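Local coordinates for peptidase family U32 (Geobacillus thermoleovorans, PDB 4HE5), which is the C-terminal domain of a family U32 peptidase, a small all-beta module whose precise role is not established, at residues Phe46-Glu51 and Lys74-Leu79; Trp54-Asn59 and Leu68-Phe73. One frame throughout, in Å; residues are numbered along the deposited sequence.

Interaction 1 (Phe46-Glu51 and Lys74-Leu79); sequences FTQVIE and KVKRPL
The Phe46 ring lies beneath the side chain of Arg77, whose CG sits over the centre of one face in a CH-pi contact, 3.9 Å from the ring centroid. At the ring edge, in its plane, is Gln48 OE1, and Val75 CB is near the same plane. The contact joins the outermost strand 46-49 of an antiparallel sheet to the loop that follows strand 70-74, the outermost strand at the sheet's far side. Arg77 runs extended from CG to NE, so its guanidinium passes the ring and lays one face over Phe46 CB. The ring and guanidinium planes are 4° apart. Leu79 CD2 meets Phe46 CE2 obliquely at 3.7 Å, and the ring of Phe38 on strand 35-39 also meets Phe46. Gln48 is bent at chi2 (80°), which turns its amide toward the loop. OE1 accepts from Lys76 N at 2.9 Å, in the carbonyl plane on a lone pair. NE2 donates almost straight to Val49 O (170°), so both ends of the amide are held. A leucine here would probably leave Lys76 N without its side-chain acceptor and the loop less firmly tied to the strand. Water 2 joins Glu51 N and OE2 to Lys74 O. Lys76 NZ donates to Thr47 O at 2.9 Å and to water 1, which also takes the N-H of Val49.

Interaction 2 (Trp54-Asn59 and Leu68-Phe73); sequences WDEDGN and LQIVKF
Trp54 and Lys72 form a single antiparallel bridge, a hydrogen-bonded pair with CA atoms 5.0 Å apart. Trp54 N donates to Lys72 O and Lys72 N to Trp54 O, both at 2.8 Å. Beyond the bridge, the chain 54-59 folds into a type I beta turn from Asp55 to Gly58, set beside strand 70-74. Val71 CA adds a CA-H...O contact to Trp54 O. The indole of Trp54 presents its edge to the strand, with CE3 3.4 Å from Lys72 O, close to the ring plane. The Lys72 chain passes along the turn. Its CD is near Asp55 O and its CE is 4.0 Å from Glu56 CA. A bend at chi4 (-84°) turns the end of the chain, and NZ is hydrogen-bonded to Thr23 OG1 on the neighbouring strand 21-26.

Glu56 crosses Ile70. Its CB packs against Ile70 CB and CG2, and its OE1 lies 3.5 Å from Ile70 CG1. With CG between the backbone N and the carbonyl carbon (chi1 66°), the chain runs out extended to place the carboxylate there. Two waters continue the link where direct bonds stop. Water 3 takes the N-H of Glu56 and donates to Ile70 O. Water 4 donates to Glu56 OE1 and takes the N-H of Ile70.

Asp55 braces the turn from within. Its OD1 accepts from Asp57 N, an Asx turn, and also from Asn59 N, each at 3.0 Å, and the two donors approach from opposite faces of the carboxylate plane.

Overall arrangement
Interaction 2 is nested along the chain inside the loop closed by interaction 1. Their centres are about 15 Å apart and lie on opposite sides of the chain's centre. The segments 68-73 and 74-79 are consecutive, so the chain of strand 70-74 runs straight on into the loop that packs against strand 46-49. The six-stranded sheet has 46-49 and 70-74 as its outermost strands, and interaction 1 spans from one toward the other. The two contacts touch where Ile50 CD1 packs on Phe73 CE2 at 3.6 Å. Waters bridge both contacts, but only interaction 2 has direct backbone-to-backbone hydrogen bonds between its segments.

Interaction 1 (Phe46-Glu51 and Lys74-Leu79)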
ATOM      1  N   PHE A  46      -7.244  -2.382   9.446  1.00 17.27           N
ATOM      2  CA  PHE A  46      -6.322  -3.444   9.855  1.00 16.92           C
ATOM      3  C   PHE A  46      -4.878  -2.948   9.686  1.00 15.78           C
ATOM      4  O   PHE A  46      -4.546  -2.065   8.903  1.00 15.66           O
ATOM      5  CB  PHE A  46      -6.555  -4.727   9.080  1.00 16.74           C
ATOM      6  CG  PHE A  46      -6.246  -4.664   7.623  1.00 15.29           C
ATOM      7  CD1 PHE A  46      -5.039  -5.092   7.088  1.00 15.89           C
ATOM      8  CD2 PHE A  46      -7.179  -4.165   6.722  1.00 15.93           C
ATOM      9  CE1 PHE A  46      -4.764  -5.078   5.741  1.00 14.49           C
ATOM     10  CE2 PHE A  46      -6.948  -4.139   5.353  1.00 15.50           C
ATOM     11  CZ  PHE A  46      -5.722  -4.592   4.861  1.00 15.22           C
ATOM     12  N   THR A  47      -3.991  -3.547  10.471  1.00 15.84           N
ATOM     13  CA  THR A  47      -2.569  -3.283  10.415  1.00 15.47           C
ATOM     14  C   THR A  47      -1.874  -4.316   9.550  1.00 14.44           C
ATOM     15  O   THR A  47      -2.307  -5.486   9.443  1.00 17.28           O
ATOM     16  CB  THR A  47      -1.886  -3.259  11.806  1.00 18.74           C
ATOM     17  OG1 THR A  47      -2.173  -4.450  12.472  1.00 28.30           O
ATOM     18  CG2 THR A  47      -2.542  -2.150  12.596  1.00 23.07           C
ATOM     19  N   GLN A  48      -0.792  -3.906   8.949  1.00 14.03           N
ATOM     20  CA  GLN A  48      -0.069  -4.634   7.899  1.00 15.28           C
ATOM     21  C   GLN A  48       1.411  -4.332   8.091  1.00 14.93           C
ATOM     22  O   GLN A  48       1.736  -3.142   8.176  1.00 15.45           O
ATOM     23  CB  GLN A  48      -0.524  -4.236   6.486  1.00 16.99           C
ATOM     24  CG  GLN A  48       0.177  -4.818   5.307  1.00 15.62           C
ATOM     25  CD  GLN A  48      -0.260  -6.193   4.973  1.00 14.69           C
ATOM     26  OE1 GLN A  48      -1.461  -6.443   4.804  1.00 14.33           O
ATOM     27  NE2 GLN A  48       0.742  -7.095   4.883  1.00 17.20           N
ATOM     28  N   VAL A  49       2.295  -5.296   8.091  1.00 14.71           N
ATOM     29  CA  VAL A  49       3.720  -5.022   7.839  1.00 14.19           C
ATOM     30  C   VAL A  49       3.937  -5.154   6.327  1.00 14.36           C
ATOM     31  O   VAL A  49       3.534  -6.132   5.700  1.00 16.06           O
ATOM     32  CB  VAL A  49       4.653  -5.960   8.637  1.00 14.97           C
ATOM     33  CG1 VAL A  49       6.107  -5.763   8.236  1.00 17.05           C
ATOM     34  CG2 VAL A  49       4.461  -5.744  10.146  1.00 18.66           C
ATOM     35  N   ILE A  50       4.570  -4.155   5.727  1.00 13.53           N
ATOM     36  CA  ILE A  50       4.909  -4.142   4.330  1.00 13.29           C
ATOM     37  C   ILE A  50       5.979  -5.200   4.038  1.00 12.66           C
ATOM     38  O   ILE A  50       6.998  -5.191   4.715  1.00 12.98           O
ATOM     39  CB  ILE A  50       5.370  -2.743   3.864  1.00 14.11           C
ATOM     40  CG1 ILE A  50       4.363  -1.662   4.152  1.00 18.65           C
ATOM     41  CG2 ILE A  50       5.785  -2.755   2.400  1.00 16.20           C
ATOM     42  CD1 ILE A  50       3.010  -1.826   3.498  1.00 25.88           C
ATOM     43  N   GLU A  51       5.739  -6.075   3.106  1.00 12.28           N
ATOM     44  CA  GLU A  51       6.706  -7.122   2.746  1.00 13.51           C
ATOM     45  C   GLU A  51       7.390  -6.631   1.484  1.00 12.17           C
ATOM     46  O   GLU A  51       7.807  -5.458   1.410  1.00 13.59           O
ATOM     47  CB  GLU A  51       5.981  -8.464   2.667  1.00 13.70           C
ATOM     48  CG  GLU A  51       5.262  -8.875   3.950  1.00 14.86           C
ATOM     49  CD  GLU A  51       4.059  -9.750   3.651  1.00 18.06           C
ATOM     50  OE1 GLU A  51       4.031 -10.897   4.066  1.00 21.90           O
ATOM     51  OE2 GLU A  51       3.113  -9.261   3.019  1.00 19.39           O
ATOM     52  N   LYS A  74       1.454  -7.087  -1.402  1.00 10.53           N
ATOM     53  CA  LYS A  74       0.400  -7.962  -0.897  1.00 10.98           C
ATOM     54  C   LYS A  74      -0.234  -7.344   0.330  1.00 11.33           C
ATOM     55  O   LYS A  74       0.457  -6.793   1.205  1.00 13.23           O
ATOM     56  CB  LYS A  74       0.997  -9.350  -0.564  1.00 14.91           C
ATOM     57  CG  LYS A  74      -0.034 -10.384  -0.198  1.00 15.90           C
ATOM     58  CD  LYS A  74      -0.806 -10.919  -1.367  1.00 23.96           C
ATOM     59  CE  LYS A  74      -1.728 -12.090  -1.099  1.00 26.10           C
ATOM     60  NZ  LYS A  74      -1.091 -13.255  -0.508  1.00 36.59           N
ATOM     61  N   VAL A  75      -1.562  -7.465   0.454  1.00 10.79           N
ATOM     62  CA  VAL A  75      -2.264  -7.068   1.678  1.00 11.32           C
ATOM     63  C   VAL A  75      -3.083  -8.260   2.170  1.00 11.07           C
ATOM     64  O   VAL A  75      -3.480  -9.145   1.434  1.00 12.38           O
ATOM     65  CB  VAL A  75      -3.094  -5.817   1.478  1.00 10.99           C
ATOM     66  CG1 VAL A  75      -2.150  -4.656   1.206  1.00 11.74           C
ATOM     67  CG2 VAL A  75      -4.108  -5.983   0.365  1.00 11.59           C
ATOM     68  N   LYS A  76      -3.298  -8.250   3.478  1.00 12.19           N
ATOM     69  CA  LYS A  76      -3.973  -9.392   4.125  1.00 12.23           C
ATOM     70  C   LYS A  76      -5.485  -9.371   3.961  1.00 11.67           C
ATOM     71  O   LYS A  76      -6.133 -10.396   4.251  1.00 12.84           O
ATOM     72  CB  LYS A  76      -3.650  -9.364   5.633  1.00 13.37           C
ATOM     73  CG  LYS A  76      -2.222  -9.789   5.955  1.00 14.74           C
ATOM     74  CD  LYS A  76      -1.878  -9.725   7.423  1.00 14.24           C
ATOM     75  CE  LYS A  76      -2.068  -8.348   8.004  1.00 14.15           C
ATOM     76  NZ  LYS A  76      -1.492  -8.257   9.380  1.00 14.24           N
ATOM     77  N   ARG A  77      -6.108  -8.264   3.572  1.00 11.88           N
ATOM     78  CA  ARG A  77      -7.548  -8.183   3.390  1.00 12.44           C
ATOM     79  C   ARG A  77      -7.874  -7.292   2.205  1.00 11.87           C
ATOM     80  O   ARG A  77      -7.069  -6.433   1.837  1.00 12.31           O
ATOM     81  CB  ARG A  77      -8.272  -7.604   4.625  1.00 14.60           C
ATOM     82  CG  ARG A  77      -7.720  -8.086   5.959  1.00 15.39           C
ATOM     83  CD  ARG A  77      -8.539  -7.731   7.181  1.00 17.15           C
ATOM     84  NE  ARG A  77      -7.810  -8.129   8.399  1.00 17.97           N
ATOM     85  CZ  ARG A  77      -8.316  -7.951   9.600  1.00 21.71           C
ATOM     86  NH1 ARG A  77      -9.521  -7.405   9.663  1.00 29.38           N
ATOM     87  NH2 ARG A  77      -7.652  -8.296  10.680  1.00 27.52           N
ATOM     88  N   PRO A  78      -9.041  -7.410   1.583  1.00 12.95           N
ATOM     89  CA  PRO A  78      -9.391  -6.518   0.494  1.00 12.51           C
ATOM     90  C   PRO A  78      -9.411  -5.046   0.875  1.00 11.30           C
ATOM     91  O   PRO A  78      -9.737  -4.656   1.982  1.00 13.22           O
ATOM     92  CB  PRO A  78     -10.756  -7.003   0.025  1.00 13.23           C
ATOM     93  CG  PRO A  78     -10.792  -8.440   0.435  1.00 14.67           C
ATOM     94  CD  PRO A  78     -10.061  -8.443   1.780  1.00 15.30           C
ATOM     95  N   LEU A  79      -9.089  -4.236  -0.134  1.00 12.19           N
ATOM     96  CA  LEU A  79      -9.099  -2.788  -0.062  1.00 12.60           C
ATOM     97  C   LEU A  79      -9.913  -2.229  -1.222  1.00 12.42           C
ATOM     98  O   LEU A  79     -10.196  -2.933  -2.159  1.00 13.75           O
ATOM     99  CB  LEU A  79      -7.683  -2.233  -0.116  1.00 13.01           C
ATOM    100  CG  LEU A  79      -6.800  -2.599   1.092  1.00 12.16           C
ATOM    101  CD1 LEU A  79      -5.361  -2.205   0.873  1.00 12.73           C
ATOM    102  CD2 LEU A  79      -7.311  -1.973   2.390  1.00 13.75           C
TER
HETATM  103  O   HOH W   1       1.287  -7.977   8.400  1.00 20.07           O
HETATM  104  O   HOH W   2       3.189  -6.842   1.855  1.00 13.85           O

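Interaction 2 (Trp54-Asn59 and Leu68-Phe73)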
ATOM      1  N   TRP A  54       6.719  -3.759  -5.174  1.00  9.96           N
ATOM      2  CA  TRP A  54       7.001  -3.706  -6.603  1.00  9.85           C
ATOM      3  C   TRP A  54       6.591  -2.372  -7.210  1.00 10.38           C
ATOM      4  O   TRP A  54       5.737  -1.696  -6.654  1.00 11.12           O
ATOM      5  CB  TRP A  54       6.313  -4.841  -7.354  1.00 10.33           C
ATOM      6  CG  TRP A  54       6.632  -6.239  -7.024  1.00 10.39           C
ATOM      7  CD1 TRP A  54       7.493  -6.996  -7.772  1.00 11.97           C
ATOM      8  CD2 TRP A  54       6.166  -7.082  -5.975  1.00 10.54           C
ATOM      9  NE1 TRP A  54       7.594  -8.271  -7.246  1.00 12.92           N
ATOM     10  CE2 TRP A  54       6.776  -8.356  -6.141  1.00 11.46           C
ATOM     11  CE3 TRP A  54       5.287  -6.941  -4.906  1.00 11.00           C
ATOM     12  CZ2 TRP A  54       6.512  -9.406  -5.268  1.00 12.78           C
ATOM     13  CZ3 TRP A  54       5.037  -7.983  -4.069  1.00 12.13           C
ATOM     14  CH2 TRP A  54       5.648  -9.248  -4.225  1.00 12.79           C
ATOM     15  N   ASP A  55       7.182  -2.038  -8.360  1.00 11.88           N
ATOM     16  CA  ASP A  55       6.804  -0.898  -9.142  1.00 11.82           C
ATOM     17  C   ASP A  55       5.655  -1.269 -10.076  1.00 12.18           C
ATOM     18  O   ASP A  55       5.133  -2.359 -10.082  1.00 13.20           O
ATOM     19  CB  ASP A  55       8.067  -0.336  -9.815  1.00 12.44           C
ATOM     20  CG  ASP A  55       8.618  -1.199 -10.906  1.00 14.05           C
ATOM     21  OD1 ASP A  55       7.938  -2.060 -11.459  1.00 13.64           O
ATOM     22  OD2 ASP A  55       9.804  -0.970 -11.294  1.00 17.47           O
ATOM     23  N   GLU A  56       5.315  -0.274 -10.911  1.00 13.91           N
ATOM     24  CA  GLU A  56       4.140  -0.394 -11.767  1.00 14.52           C
ATOM     25  C   GLU A  56       4.342  -1.413 -12.896  1.00 14.20           C
ATOM     26  O   GLU A  56       3.328  -1.857 -13.479  1.00 17.17           O
ATOM     27  CB  GLU A  56       3.696   0.985 -12.243  1.00 16.84           C
ATOM     28  CG  GLU A  56       4.631   1.717 -13.148  1.00 24.50           C
ATOM     29  CD  GLU A  56       4.096   3.097 -13.501  1.00 23.88           C
ATOM     30  OE1 GLU A  56       3.615   3.840 -12.621  1.00 29.81           O
ATOM     31  OE2 GLU A  56       4.205   3.443 -14.697  1.00 32.00           O
ATOM     32  N   ASP A  57       5.545  -1.835 -13.176  1.00 14.79           N
ATOM     33  CA  ASP A  57       5.877  -2.839 -14.154  1.00 15.82           C
ATOM     34  C   ASP A  57       6.061  -4.229 -13.539  1.00 16.34           C
ATOM     35  O   ASP A  57       6.418  -5.193 -14.217  1.00 18.27           O
ATOM     36  CB  ASP A  57       7.184  -2.460 -14.869  1.00 18.90           C
ATOM     37  CG  ASP A  57       7.064  -1.101 -15.540  1.00 26.28           C
ATOM     38  OD1 ASP A  57       5.984  -0.910 -16.149  1.00 29.51           O
ATOM     39  OD2 ASP A  57       8.028  -0.298 -15.401  1.00 30.31           O
ATOM     40  N   GLY A  58       5.827  -4.382 -12.239  1.00 14.11           N
ATOM     41  CA  GLY A  58       5.952  -5.671 -11.589  1.00 14.07           C
ATOM     42  C   GLY A  58       7.383  -6.038 -11.283  1.00 12.32           C
ATOM     43  O   GLY A  58       7.686  -7.226 -11.137  1.00 12.72           O
ATOM     44  N   ASN A  59       8.283  -5.057 -11.138  1.00 12.62           N
ATOM     45  CA  ASN A  59       9.638  -5.287 -10.678  1.00 12.45           C
ATOM     46  C   ASN A  59       9.866  -4.777  -9.274  1.00 11.86           C
ATOM     47  O   ASN A  59       9.379  -3.740  -8.881  1.00 13.49           O
ATOM     48  CB  ASN A  59      10.624  -4.588 -11.625  1.00 14.79           C
ATOM     49  CG  ASN A  59      10.677  -5.231 -12.983  1.00 15.70           C
ATOM     50  OD1 ASN A  59      10.733  -6.468 -13.094  1.00 16.97           O
ATOM     51  ND2 ASN A  59      10.702  -4.426 -14.057  1.00 19.72           N
ATOM     52  N   LEU A  68       4.650  10.143  -5.116  1.00 12.20           N
ATOM     53  CA  LEU A  68       3.598   9.764  -6.046  1.00 11.41           C
ATOM     54  C   LEU A  68       3.929   8.560  -6.883  1.00 11.85           C
ATOM     55  O   LEU A  68       3.148   8.238  -7.806  1.00 13.19           O
ATOM     56  CB  LEU A  68       3.201  10.950  -6.930  1.00 12.91           C
ATOM     57  CG  LEU A  68       2.719  12.173  -6.185  1.00 13.42           C
ATOM     58  CD1 LEU A  68       2.239  13.256  -7.148  1.00 15.96           C
ATOM     59  CD2 LEU A  68       1.612  11.842  -5.193  1.00 13.81           C
ATOM     60  N   GLN A  69       4.961   7.800  -6.592  1.00 12.26           N
ATOM     61  CA  GLN A  69       5.169   6.561  -7.330  1.00 12.32           C
ATOM     62  C   GLN A  69       4.043   5.562  -7.065  1.00 11.69           C
ATOM     63  O   GLN A  69       3.504   5.472  -5.968  1.00 12.59           O
ATOM     64  CB  GLN A  69       6.492   5.959  -6.899  1.00 13.83           C
ATOM     65  CG  GLN A  69       6.914   4.813  -7.774  1.00 14.92           C
ATOM     66  CD  GLN A  69       8.291   4.352  -7.347  1.00 14.65           C
ATOM     67  OE1 GLN A  69       8.769   4.524  -6.221  1.00 15.08           O
ATOM     68  NE2 GLN A  69       8.946   3.679  -8.274  1.00 21.92           N
ATOM     69  N   ILE A  70       3.718   4.818  -8.108  1.00 12.18           N
ATOM     70  CA  ILE A  70       2.810   3.706  -7.989  1.00 12.32           C
ATOM     71  C   ILE A  70       3.558   2.486  -7.494  1.00 12.12           C
ATOM     72  O   ILE A  70       4.537   2.075  -8.120  1.00 16.83           O
ATOM     73  CB  ILE A  70       2.147   3.409  -9.366  1.00 14.75           C
ATOM     74  CG1 ILE A  70       1.505   4.636  -9.961  1.00 15.28           C
ATOM     75  CG2 ILE A  70       1.172   2.260  -9.243  1.00 19.43           C
ATOM     76  CD1 ILE A  70       0.495   5.302  -9.053  1.00 16.49           C
ATOM     77  N   VAL A  71       3.085   1.938  -6.396  1.00 10.87           N
ATOM     78  CA  VAL A  71       3.740   0.771  -5.834  1.00 12.72           C
ATOM     79  C   VAL A  71       2.703  -0.272  -5.492  1.00 11.59           C
ATOM     80  O   VAL A  71       1.531   0.011  -5.277  1.00 15.61           O
ATOM     81  CB  VAL A  71       4.724   1.038  -4.697  0.51 16.61           C
ATOM     82  CG1 VAL A  71       5.761   2.092  -5.021  0.51 20.40           C
ATOM     83  CG2 VAL A  71       3.768   1.423  -3.608  0.51 17.00           C
ATOM     84  N   LYS A  72       3.136  -1.509  -5.522  1.00  9.95           N
ATOM     85  CA  LYS A  72       2.274  -2.668  -5.386  1.00  9.62           C
ATOM     86  C   LYS A  72       2.834  -3.579  -4.316  1.00  9.73           C
ATOM     87  O   LYS A  72       4.052  -3.793  -4.238  1.00 10.91           O
ATOM     88  CB  LYS A  72       2.191  -3.367  -6.734  1.00 10.17           C
ATOM     89  CG  LYS A  72       1.443  -2.597  -7.797  1.00 11.54           C
ATOM     90  CD  LYS A  72       1.528  -3.201  -9.175  1.00 13.80           C
ATOM     91  CE  LYS A  72       0.983  -2.274 -10.240  1.00 14.39           C
ATOM     92  NZ  LYS A  72      -0.464  -2.465 -10.284  1.00 17.71           N
ATOM     93  N   PHE A  73       1.955  -4.155  -3.483  1.00 10.11           N
ATOM     94  CA  PHE A  73       2.392  -5.117  -2.491  1.00 10.01           C
ATOM     95  C   PHE A  73       1.162  -5.911  -2.002  1.00  9.86           C
ATOM     96  O   PHE A  73       0.016  -5.509  -2.196  1.00  9.99           O
ATOM     97  CB  PHE A  73       3.127  -4.432  -1.323  1.00 10.75           C
ATOM     98  CG  PHE A  73       2.410  -3.294  -0.746  1.00 11.16           C
ATOM     99  CD1 PHE A  73       2.662  -1.979  -1.177  1.00 12.66           C
ATOM    100  CD2 PHE A  73       1.428  -3.469   0.239  1.00 13.95           C
ATOM    101  CE1 PHE A  73       1.958  -0.928  -0.631  1.00 14.02           C
ATOM    102  CE2 PHE A  73       0.763  -2.384   0.774  1.00 17.54           C
ATOM    103  CZ  PHE A  73       1.013  -1.107   0.326  1.00 17.44           C
TER
HETATM  104  O   HOH W   3       6.174   2.441 -10.188  1.00 16.58           O
HETATM  105  O   HOH W   4       5.034   5.269 -10.709  1.00 19.17           O